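Local coordinates for protein mevalonate diphosphate decarboxylase (Legionella pneumophila, PDB 3LTO) that probably catalyses the ATP-dependent decarboxylation of mevalonate 5-diphosphate to isopentenyl diphosphate, a step of isoprenoid biosynthesis, at residues L117-S122 and R152-P157; P8-L13 and S109-F114. All coordinates share one frame; numbering follows the deposited sequence.

Contact 1: L117-S122 and R152-P157; sequences LTKCAS and RSFYAP. With SO4 (sulfate ion), chain C.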
ATOM      1  N   LEU A 117      11.716 -17.308  -8.781  1.00  8.06           N
ATOM      2  CA  LEU A 117      12.389 -16.565  -9.835  1.00  8.62           C
ATOM      3  C   LEU A 117      12.817 -15.194  -9.307  1.00  8.70           C
ATOM      4  O   LEU A 117      13.930 -14.739  -9.563  1.00 10.81           O
ATOM      5  CB  LEU A 117      11.465 -16.373 -11.046  1.00  8.03           C
ATOM      6  CG  LEU A 117      12.034 -15.494 -12.171  1.00  8.15           C
ATOM      7  CD1 LEU A 117      13.410 -15.997 -12.588  1.00  6.96           C
ATOM      8  CD2 LEU A 117      11.085 -15.510 -13.363  1.00  8.02           C
ATOM      9  N   THR A 118      11.927 -14.533  -8.573  1.00  7.69           N
ATOM     10  CA  THR A 118      12.248 -13.222  -8.036  1.00  7.60           C
ATOM     11  C   THR A 118      13.471 -13.293  -7.123  1.00  7.06           C
ATOM     12  O   THR A 118      14.393 -12.492  -7.245  1.00  5.38           O
ATOM     13  CB  THR A 118      11.074 -12.634  -7.231  1.00  7.40           C
ATOM     14  OG1 THR A 118       9.932 -12.482  -8.082  1.00 10.42           O
ATOM     15  CG2 THR A 118      11.467 -11.277  -6.659  1.00  8.26           C
ATOM     16  N   LYS A 119      13.462 -14.257  -6.211  1.00  7.32           N
ATOM     17  CA  LYS A 119      14.560 -14.445  -5.269  1.00  9.63           C
ATOM     18  C   LYS A 119      15.871 -14.787  -5.966  1.00  8.36           C
ATOM     19  O   LYS A 119      16.914 -14.202  -5.660  1.00  9.97           O
ATOM     20  CB  LYS A 119      14.191 -15.540  -4.255  1.00 11.02           C
ATOM     21  CG  LYS A 119      12.970 -15.169  -3.435  1.00 13.24           C
ATOM     22  CD  LYS A 119      12.399 -16.333  -2.636  1.00 17.69           C
ATOM     23  CE  LYS A 119      13.239 -16.680  -1.421  1.00 19.56           C
ATOM     24  NZ  LYS A 119      12.515 -17.636  -0.530  1.00 20.06           N
ATOM     25  N   CYS A 120      15.825 -15.721  -6.910  1.00  6.10           N
ATOM     26  CA  CYS A 120      17.040 -16.101  -7.621  1.00  5.58           C
ATOM     27  C   CYS A 120      17.591 -14.949  -8.476  1.00  5.82           C
ATOM     28  O   CYS A 120      18.794 -14.690  -8.469  1.00  5.42           O
ATOM     29  CB  CYS A 120      16.771 -17.315  -8.507  1.00  5.09           C
ATOM     30  SG  CYS A 120      18.260 -18.078  -9.178  1.00  5.19           S
ATOM     31  N   ALA A 121      16.716 -14.259  -9.204  1.00  2.58           N
ATOM     32  CA  ALA A 121      17.156 -13.153 -10.051  1.00  6.61           C
ATOM     33  C   ALA A 121      17.712 -12.024  -9.191  1.00  6.98           C
ATOM     34  O   ALA A 121      18.687 -11.363  -9.564  1.00  6.70           O
ATOM     35  CB  ALA A 121      15.990 -12.642 -10.921  1.00  2.68           C
ATOM     36  N   SER A 122      17.089 -11.813  -8.035  1.00  7.07           N
ATOM     37  CA  SER A 122      17.529 -10.774  -7.121  1.00  8.85           C
ATOM     38  C   SER A 122      18.956 -11.049  -6.683  1.00  8.85           C
ATOM     39  O   SER A 122      19.783 -10.140  -6.638  1.00 10.04           O
ATOM     40  CB  SER A 122      16.609 -10.698  -5.898  1.00  6.93           C
ATOM     41  OG  SER A 122      15.382 -10.090  -6.246  1.00  6.07           O
ATOM     42  N   ARG A 152       2.618 -13.207  -1.474  1.00 10.66           N
ATOM     43  CA  ARG A 152       2.278 -13.798  -0.183  1.00 10.73           C
ATOM     44  C   ARG A 152       3.220 -14.922   0.224  1.00 11.80           C
ATOM     45  O   ARG A 152       3.234 -15.335   1.390  1.00 12.25           O
ATOM     46  CB  ARG A 152       0.858 -14.347  -0.205  1.00 10.43           C
ATOM     47  CG  ARG A 152      -0.214 -13.308  -0.068  1.00 11.17           C
ATOM     48  CD  ARG A 152      -1.535 -13.979   0.214  1.00 13.20           C
ATOM     49  NE  ARG A 152      -2.454 -13.858  -0.901  1.00 18.97           N
ATOM     50  CZ  ARG A 152      -2.704 -14.812  -1.787  1.00 16.90           C
ATOM     51  NH1 ARG A 152      -2.102 -15.984  -1.701  1.00 15.89           N
ATOM     52  NH2 ARG A 152      -3.569 -14.580  -2.760  1.00 20.92           N
ATOM     53  N   SER A 153       4.005 -15.424  -0.726  1.00  9.74           N
ATOM     54  CA  SER A 153       4.929 -16.512  -0.415  1.00 10.27           C
ATOM     55  C   SER A 153       6.215 -16.065   0.279  1.00 10.27           C
ATOM     56  O   SER A 153       7.006 -16.899   0.706  1.00  9.51           O
ATOM     57  CB  SER A 153       5.268 -17.296  -1.684  1.00  8.24           C
ATOM     58  OG  SER A 153       4.155 -18.072  -2.096  1.00  8.24           O
ATOM     59  N   PHE A 154       6.404 -14.752   0.394  1.00  9.66           N
ATOM     60  CA  PHE A 154       7.584 -14.174   1.034  1.00  9.48           C
ATOM     61  C   PHE A 154       7.430 -14.053   2.552  1.00 11.31           C
ATOM     62  O   PHE A 154       8.318 -13.535   3.238  1.00 12.99           O
ATOM     63  CB  PHE A 154       7.863 -12.787   0.440  1.00  7.80           C
ATOM     64  CG  PHE A 154       8.414 -12.832  -0.954  1.00  7.09           C
ATOM     65  CD1 PHE A 154       9.788 -12.851  -1.169  1.00  5.90           C
ATOM     66  CD2 PHE A 154       7.564 -12.944  -2.051  1.00  6.53           C
ATOM     67  CE1 PHE A 154      10.310 -12.988  -2.454  1.00  5.42           C
ATOM     68  CE2 PHE A 154       8.077 -13.083  -3.346  1.00  4.14           C
ATOM     69  CZ  PHE A 154       9.451 -13.106  -3.545  1.00  4.61           C
ATOM     70  N   TYR A 155       6.302 -14.525   3.075  1.00  9.71           N
ATOM     71  CA  TYR A 155       6.041 -14.447   4.508  1.00  9.01           C
ATOM     72  C   TYR A 155       5.472 -15.770   4.991  1.00  9.43           C
ATOM     73  O   TYR A 155       4.896 -16.518   4.210  1.00  7.48           O
ATOM     74  CB  TYR A 155       5.050 -13.312   4.788  1.00  9.56           C
ATOM     75  CG  TYR A 155       5.484 -12.000   4.169  1.00 11.23           C
ATOM     76  CD1 TYR A 155       6.354 -11.142   4.840  1.00 10.41           C
ATOM     77  CD2 TYR A 155       5.080 -11.651   2.878  1.00 10.38           C
ATOM     78  CE1 TYR A 155       6.816  -9.972   4.245  1.00  9.07           C
ATOM     79  CE2 TYR A 155       5.539 -10.481   2.270  1.00 11.11           C
ATOM     80  CZ  TYR A 155       6.409  -9.650   2.960  1.00 10.94           C
ATOM     81  OH  TYR A 155       6.898  -8.513   2.357  1.00 11.37           O
ATOM     82  N   ALA A 156       5.644 -16.045   6.280  1.00  8.66           N
ATOM     83  CA  ALA A 156       5.165 -17.274   6.902  1.00  9.40           C
ATOM     84  C   ALA A 156       5.076 -17.071   8.415  1.00  9.86           C
ATOM     85  O   ALA A 156       5.768 -16.213   8.969  1.00  8.83           O
ATOM     86  CB  ALA A 156       6.119 -18.416   6.582  1.00  9.07           C
ATOM     87  N   PRO A 157       4.221 -17.854   9.102  1.00  9.14           N
ATOM     88  CA  PRO A 157       3.364 -18.889   8.520  1.00 10.06           C
ATOM     89  C   PRO A 157       2.072 -18.363   7.884  1.00  9.97           C
ATOM     90  O   PRO A 157       1.405 -19.084   7.148  1.00 10.43           O
ATOM     91  CB  PRO A 157       3.106 -19.820   9.703  1.00 10.00           C
ATOM     92  CG  PRO A 157       3.032 -18.859  10.842  1.00 11.11           C
ATOM     93  CD  PRO A 157       4.222 -17.956  10.573  1.00  6.91           C
TER
HETATM   94  S   SO4 C 400      -5.685 -16.300  -4.533  1.00 17.05           S
HETATM   95  O1  SO4 C 400      -6.011 -15.525  -3.324  1.00 14.16           O
HETATM   96  O2  SO4 C 400      -4.226 -16.363  -4.658  1.00 18.76           O
HETATM   97  O3  SO4 C 400      -6.244 -17.652  -4.393  1.00 21.07           O
HETATM   98  O4  SO4 C 400      -6.240 -15.675  -5.739  1.00 18.48           O

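Contact 2: P8-L13 and S109-F114; sequences PANIAL and SSASSF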
ATOM      1  N   PRO A   8       8.173 -21.087  -1.237  1.00  6.77           N
ATOM      2  CA  PRO A   8       7.052 -21.953  -0.885  1.00  6.06           C
ATOM      3  C   PRO A   8       5.738 -21.548  -1.538  1.00  6.70           C
ATOM      4  O   PRO A   8       5.553 -20.400  -1.933  1.00  8.16           O
ATOM      5  CB  PRO A   8       6.996 -21.825   0.626  1.00  5.30           C
ATOM      6  CG  PRO A   8       7.337 -20.380   0.830  1.00  7.97           C
ATOM      7  CD  PRO A   8       8.474 -20.134  -0.153  1.00  5.21           C
ATOM      8  N   ALA A   9       4.828 -22.502  -1.665  1.00  5.60           N
ATOM      9  CA  ALA A   9       3.522 -22.202  -2.222  1.00  6.39           C
ATOM     10  C   ALA A   9       2.704 -21.697  -1.041  1.00  5.52           C
ATOM     11  O   ALA A   9       3.142 -21.780   0.106  1.00  6.71           O
ATOM     12  CB  ALA A   9       2.891 -23.452  -2.796  1.00  8.02           C
ATOM     13  N   ASN A  10       1.529 -21.158  -1.310  1.00  4.63           N
ATOM     14  CA  ASN A  10       0.692 -20.686  -0.224  1.00  5.83           C
ATOM     15  C   ASN A  10      -0.745 -20.894  -0.647  1.00  6.67           C
ATOM     16  O   ASN A  10      -1.046 -20.911  -1.841  1.00  5.17           O
ATOM     17  CB  ASN A  10       0.987 -19.208   0.089  1.00  5.72           C
ATOM     18  CG  ASN A  10       0.367 -18.248  -0.911  1.00  7.17           C
ATOM     19  OD1 ASN A  10      -0.855 -18.085  -0.960  1.00  5.72           O
ATOM     20  ND2 ASN A  10       1.212 -17.604  -1.714  1.00  5.31           N
ATOM     21  N   ILE A  11      -1.619 -21.086   0.337  1.00  6.38           N
ATOM     22  CA  ILE A  11      -3.040 -21.317   0.090  1.00  7.51           C
ATOM     23  C   ILE A  11      -3.900 -20.255   0.787  1.00  8.69           C
ATOM     24  O   ILE A  11      -3.858 -20.093   2.009  1.00  8.37           O
ATOM     25  CB  ILE A  11      -3.459 -22.714   0.588  1.00  8.91           C
ATOM     26  CG1 ILE A  11      -4.945 -22.943   0.310  1.00  8.13           C
ATOM     27  CG2 ILE A  11      -3.175 -22.843   2.075  1.00  3.30           C
ATOM     28  CD1 ILE A  11      -5.297 -22.983  -1.158  1.00 10.97           C
ATOM     29  N   ALA A  12      -4.683 -19.540  -0.009  1.00  7.89           N
ATOM     30  CA  ALA A  12      -5.536 -18.476   0.495  1.00  6.81           C
ATOM     31  C   ALA A  12      -6.859 -18.919   1.118  1.00  5.84           C
ATOM     32  O   ALA A  12      -7.588 -19.730   0.549  1.00  4.84           O
ATOM     33  CB  ALA A  12      -5.804 -17.474  -0.633  1.00  7.10           C
ATOM     34  N   LEU A  13      -7.145 -18.385   2.304  1.00  6.76           N
ATOM     35  CA  LEU A  13      -8.396 -18.648   3.017  1.00  8.09           C
ATOM     36  C   LEU A  13      -9.399 -17.582   2.531  1.00  9.55           C
ATOM     37  O   LEU A  13     -10.596 -17.858   2.382  1.00  9.14           O
ATOM     38  CB  LEU A  13      -8.176 -18.555   4.533  1.00  6.83           C
ATOM     39  CG  LEU A  13      -7.666 -19.825   5.234  1.00  9.01           C
ATOM     40  CD1 LEU A  13      -6.514 -20.418   4.458  1.00 12.36           C
ATOM     41  CD2 LEU A  13      -7.245 -19.515   6.660  1.00  4.98           C
ATOM     42  N   SER A 109       1.455 -23.962  -9.381  1.00 24.38           N
ATOM     43  CA  SER A 109       2.888 -23.749  -9.184  1.00 23.91           C
ATOM     44  C   SER A 109       3.284 -22.313  -9.474  1.00 24.52           C
ATOM     45  O   SER A 109       4.416 -21.910  -9.211  1.00 23.84           O
ATOM     46  CB  SER A 109       3.688 -24.658 -10.113  1.00 26.11           C
ATOM     47  OG  SER A 109       3.588 -24.203 -11.454  1.00 24.08           O
ATOM     48  N   SER A 110       2.347 -21.545 -10.020  1.00 25.01           N
ATOM     49  CA  SER A 110       2.601 -20.159 -10.386  1.00 25.33           C
ATOM     50  C   SER A 110       3.146 -19.305  -9.239  1.00 23.46           C
ATOM     51  O   SER A 110       4.232 -18.737  -9.339  1.00 24.38           O
ATOM     52  CB  SER A 110       1.313 -19.534 -10.937  1.00 27.76           C
ATOM     53  OG  SER A 110       1.584 -18.337 -11.638  1.00 27.70           O
ATOM     54  N   ALA A 111       2.388 -19.217  -8.153  1.00 22.02           N
ATOM     55  CA  ALA A 111       2.782 -18.421  -6.997  1.00 20.70           C
ATOM     56  C   ALA A 111       4.209 -18.678  -6.508  1.00 19.51           C
ATOM     57  O   ALA A 111       5.000 -17.746  -6.392  1.00 20.94           O
ATOM     58  CB  ALA A 111       1.802 -18.648  -5.858  1.00 20.14           C
ATOM     59  N   SER A 112       4.536 -19.932  -6.208  1.00 16.06           N
ATOM     60  CA  SER A 112       5.873 -20.253  -5.724  1.00 14.04           C
ATOM     61  C   SER A 112       6.924 -20.125  -6.825  1.00 12.68           C
ATOM     62  O   SER A 112       8.070 -19.774  -6.551  1.00 14.03           O
ATOM     63  CB  SER A 112       5.908 -21.661  -5.110  1.00 11.36           C
ATOM     64  OG  SER A 112       5.441 -22.643  -6.019  1.00 12.55           O
ATOM     65  N   SER A 113       6.541 -20.395  -8.066  1.00  9.71           N
ATOM     66  CA  SER A 113       7.493 -20.280  -9.167  1.00 10.99           C
ATOM     67  C   SER A 113       7.988 -18.846  -9.316  1.00  8.93           C
ATOM     68  O   SER A 113       9.192 -18.605  -9.378  1.00  7.56           O
ATOM     69  CB  SER A 113       6.858 -20.727 -10.481  1.00 13.23           C
ATOM     70  OG  SER A 113       6.552 -22.109 -10.444  1.00 23.40           O
ATOM     71  N   PHE A 114       7.054 -17.900  -9.381  1.00  7.58           N
ATOM     72  CA  PHE A 114       7.416 -16.498  -9.534  1.00  7.58           C
ATOM     73  C   PHE A 114       8.202 -15.982  -8.329  1.00  7.30           C
ATOM     74  O   PHE A 114       9.130 -15.187  -8.488  1.00  6.30           O
ATOM     75  CB  PHE A 114       6.166 -15.634  -9.787  1.00  8.62           C
ATOM     76  CG  PHE A 114       5.667 -15.693 -11.217  1.00 10.32           C
ATOM     77  CD1 PHE A 114       4.809 -16.702 -11.635  1.00  7.21           C
ATOM     78  CD2 PHE A 114       6.102 -14.757 -12.156  1.00  8.78           C
ATOM     79  CE1 PHE A 114       4.395 -16.784 -12.963  1.00  8.99           C
ATOM     80  CE2 PHE A 114       5.694 -14.830 -13.488  1.00 11.64           C
ATOM     81  CZ  PHE A 114       4.840 -15.846 -13.894  1.00  9.58           C
TER

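Contact 1: L117-S122 and R152-P157
K119 lays the first part of its chain beside the ring of F154, the two side chains running past each other in opposite senses. K119 CB stands back at 5.0 Å from F154 CE1; K119 CG comes closest to that atom, at 3.6 Å, and K119 CD is 3.9 Å from it. The bend at chi3 (75°) carries CE away from the phenyl group, and NZ ends on the carbonyl oxygen of Q6, so K119 presents only aliphatic carbon to the ring while the charge is bound on strand 2-12. This is packing within the N-terminal domain of a GHMP-kinase-type fold: the loop ahead of strand 158-162 rests on helix 110-129, and A140 and S143 of helix 136-144 also touch F154. T118 stands at the rim of the ring, close to its plane, with CB 4.1 Å from F154 CZ and the methyl CG2 equally near. Its hydroxyl serves other partners, H79 NE2 and F114 O. One turn on, S122 OG bonds to T118 O at 2.8 Å from above the carbonyl plane, while S122 N reaches that oxygen from the opposite face. At the start of the loop R152 extends away from the helix; its NH2 donates an in-plane, nearly straight bond (173°) to O2 of a sulfate, 2.7 Å away. The ion is also hydrogen-bonded to Y16 N, M17 N and S149 OG.

Contact 2: P8-L13 and S109-F114
S112 presses its CB against the backbone of strand 8-12 where P8 passes into A9, and it has more surface buried here than any other residue of the pair. The methylene lies 3.4 Å from P8 O and 3.7 Å from A9 N, close enough that the first turn of the helix sits directly against this peptide group. With chi1 at 55°, OG sits between the backbone N and the carbonyl carbon of its own residue; it comes no nearer to the strand than 4.2 Å, from A9 CB, and instead shares a hydrogen bond with S41 OG. P8 contributes through its carbonyl; its CB points away from the helix.

A111, one residue earlier, supplies a methyl group that approaches the amide of N10, the distance from A111 CB to N10 ND2 being 4.3 Å. This is a loose contact of carbon with nitrogen, and the amide hydrogens are used elsewhere: the group is held in position by S149 O and by S153 of the loop of residues 152-157. S109, S110 and A111 form the Ser-Ser-Ala end of the glycine-rich motif of GHMP kinases, the loop that in relatives wraps the nucleotide phosphates. S109 O opens the helical bonding by accepting from S113 N at 2.8 Å.

The axes of strand 8-12 and helix 110-114 come within 6.7 Å, and their directions are 143° apart, roughly antiparallel but inclined. Within the sheet, strand 2-12 pairs antiparallel with strand 31-47 through A9 and I11; beyond the helix, F114 meets F76 of helix 71-87 edge-to-face, and S109 and S113 touch N99 of strand 93-99.

Contacts 1 and 2 have centres about 10 Å apart and share helix 110-129, whose first turn lies on strand 2-12 in contact 2 and whose next turns meet the loop of residues 152-157 in contact 1. S153 joins them directly: its OG is 2.7 Å from P8 O and 3.0 Å from N10 ND2, both probable hydrogen bonds, so the loop is bonded to the strand on which the helix rests. R152, next to S153, reaches the sulfate, and the nearest side-chain atom of N10 is about 5 Å from the same ion. The ion probably comes from the crystallisation liquor, but its position is consistent with a pocket for phosphate groups.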